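Side-chain contact in urea carboxylase (Thermus thermophilus, PDB 3OEP), which is of unknown function but resembles KipI and KipA joined in one chain, with hydrolase activity and ATP binding only tentatively assigned: residues 158-161 with 162-166. Residues are numbered along the deposited sequence; the frame is centred on the assembly and turned at random.
Sequences GIYP and LPSPG
Ser-164 OG lies at the edge of the Tyr-160 ring and in its plane, 3.5 Å from Tyr-160 CD1 and 3.7 Å from Tyr-160 CE1, and therefore meets the C-H rim rather than the pi face. Pro-165 O approaches the same edge, 4.0 Å from Tyr-160 CE1, so two oxygens line one side of the phenol. With chi1 at 76°, Ser-164 OG sits between its own backbone N and carbonyl carbon, a rotation that brings it to this rim. Tyr-160 has CG opposite its carbonyl carbon (chi1 -70°), and its ring reaches along the returning chain until Tyr-160 OH comes 3.6 Å from Gly-166 CA. That OH is hydrogen-bonded to a glycerol, probably from the crystallisation liquor, while Phe-123 meets the ring edge-to-face. At the bend, Pro-161 CB lies 4.4 Å from Leu-162 CG, an apolar contact between successive residues. Backbone hydrogen bonds join Tyr-160 to His-148 and Ala-149, and Ser-164 to Val-145 of strand 144-145, so that both arms of the bend are held by other parts of the same chain. The geometry is that of a tyrosine packed inside a connection between two short strands, 156-159 and 164-166, with the first belonging to the seven-stranded mixed sheet of the cyclophilin-like subdomain C and D region.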
ATOM      1  N   GLY A 158       5.741  17.831  -9.182  1.00 13.48           N
ATOM      2  CA  GLY A 158       5.685  16.381  -9.197  1.00 14.11           C
ATOM      3  C   GLY A 158       5.255  15.841 -10.540  1.00 13.70           C
ATOM      4  O   GLY A 158       4.801  16.592 -11.412  1.00 12.47           O
ATOM      5  N   ILE A 159       5.428  14.533 -10.708  1.00 13.08           N
ATOM      6  CA  ILE A 159       5.039  13.846 -11.934  1.00 12.44           C
ATOM      7  C   ILE A 159       4.175  12.653 -11.544  1.00 13.98           C
ATOM      8  O   ILE A 159       4.634  11.772 -10.827  1.00 12.69           O
ATOM      9  CB  ILE A 159       6.255  13.343 -12.733  1.00 13.55           C
ATOM     10  CG1 ILE A 159       7.251  14.484 -12.990  1.00 14.70           C
ATOM     11  CG2 ILE A 159       5.782  12.715 -14.054  1.00 13.63           C
ATOM     12  CD1 ILE A 159       8.595  14.035 -13.505  1.00 16.35           C
ATOM     13  N   TYR A 160       2.921  12.650 -11.985  1.00 13.89           N
ATOM     14  CA  TYR A 160       2.006  11.531 -11.717  1.00 14.78           C
ATOM     15  C   TYR A 160       2.430  10.355 -12.609  1.00 15.50           C
ATOM     16  O   TYR A 160       2.339  10.455 -13.824  1.00 16.68           O
ATOM     17  CB  TYR A 160       0.554  11.939 -12.013  1.00 15.69           C
ATOM     18  CG  TYR A 160      -0.042  12.931 -11.038  1.00 15.10           C
ATOM     19  CD1 TYR A 160      -0.950  12.525 -10.065  1.00 18.98           C
ATOM     20  CD2 TYR A 160       0.292  14.285 -11.088  1.00 16.07           C
ATOM     21  CE1 TYR A 160      -1.503  13.432  -9.164  1.00 20.54           C
ATOM     22  CE2 TYR A 160      -0.256  15.203 -10.188  1.00 18.36           C
ATOM     23  CZ  TYR A 160      -1.149  14.768  -9.225  1.00 20.69           C
ATOM     24  OH  TYR A 160      -1.699  15.664  -8.333  1.00 20.86           O
ATOM     25  N   PRO A 161       2.899   9.234 -12.020  1.00 14.60           N
ATOM     26  CA  PRO A 161       3.349   8.120 -12.870  1.00 15.34           C
ATOM     27  C   PRO A 161       2.202   7.283 -13.440  1.00 16.36           C
ATOM     28  O   PRO A 161       2.370   6.623 -14.471  1.00 17.53           O
ATOM     29  CB  PRO A 161       4.192   7.258 -11.916  1.00 17.54           C
ATOM     30  CG  PRO A 161       4.362   8.075 -10.670  1.00 20.36           C
ATOM     31  CD  PRO A 161       3.187   8.970 -10.600  1.00 17.11           C
ATOM     32  N   LEU A 162       1.073   7.308 -12.738  1.00 15.61           N
ATOM     33  CA  LEU A 162      -0.108   6.511 -13.034  1.00 19.69           C
ATOM     34  C   LEU A 162      -1.327   7.414 -12.858  1.00 18.61           C
ATOM     35  O   LEU A 162      -1.260   8.396 -12.104  1.00 18.24           O
ATOM     36  CB  LEU A 162      -0.230   5.357 -12.030  1.00 20.02           C
ATOM     37  CG  LEU A 162       0.917   4.343 -11.925  1.00 27.94           C
ATOM     38  CD1 LEU A 162       1.311   4.091 -10.472  1.00 30.32           C
ATOM     39  CD2 LEU A 162       0.547   3.046 -12.599  1.00 27.19           C
ATOM     40  N   PRO A 163      -2.445   7.085 -13.523  1.00 18.91           N
ATOM     41  CA  PRO A 163      -3.654   7.868 -13.283  1.00 21.16           C
ATOM     42  C   PRO A 163      -4.076   7.785 -11.823  1.00 23.64           C
ATOM     43  O   PRO A 163      -4.047   6.703 -11.230  1.00 24.26           O
ATOM     44  CB  PRO A 163      -4.701   7.206 -14.187  1.00 22.65           C
ATOM     45  CG  PRO A 163      -3.934   6.429 -15.184  1.00 24.65           C
ATOM     46  CD  PRO A 163      -2.668   6.017 -14.513  1.00 20.09           C
ATOM     47  N   SER A 164      -4.429   8.922 -11.240  1.00 25.31           N
ATOM     48  CA  SER A 164      -4.874   8.957  -9.853  1.00 26.90           C
ATOM     49  C   SER A 164      -5.614  10.253  -9.554  1.00 28.37           C
ATOM     50  O   SER A 164      -5.533  11.214 -10.330  1.00 25.18           O
ATOM     51  CB  SER A 164      -3.691   8.798  -8.890  1.00 27.46           C
ATOM     52  OG  SER A 164      -2.928   9.986  -8.788  1.00 33.52           O
ATOM     53  N   PRO A 165      -6.345  10.288  -8.427  1.00 29.51           N
ATOM     54  CA  PRO A 165      -6.925  11.563  -8.016  1.00 29.26           C
ATOM     55  C   PRO A 165      -5.820  12.531  -7.629  1.00 27.00           C
ATOM     56  O   PRO A 165      -4.757  12.101  -7.175  1.00 28.61           O
ATOM     57  CB  PRO A 165      -7.772  11.197  -6.789  1.00 29.72           C
ATOM     58  CG  PRO A 165      -7.921   9.718  -6.837  1.00 31.10           C
ATOM     59  CD  PRO A 165      -6.708   9.195  -7.508  1.00 30.48           C
ATOM     60  N   GLY A 166      -6.061  13.825  -7.798  1.00 24.82           N
ATOM     61  CA  GLY A 166      -5.036  14.809  -7.469  1.00 22.61           C
ATOM     62  C   GLY A 166      -5.511  16.238  -7.604  1.00 20.83           C
ATOM     63  O   GLY A 166      -6.297  16.561  -8.494  1.00 20.76           O
TER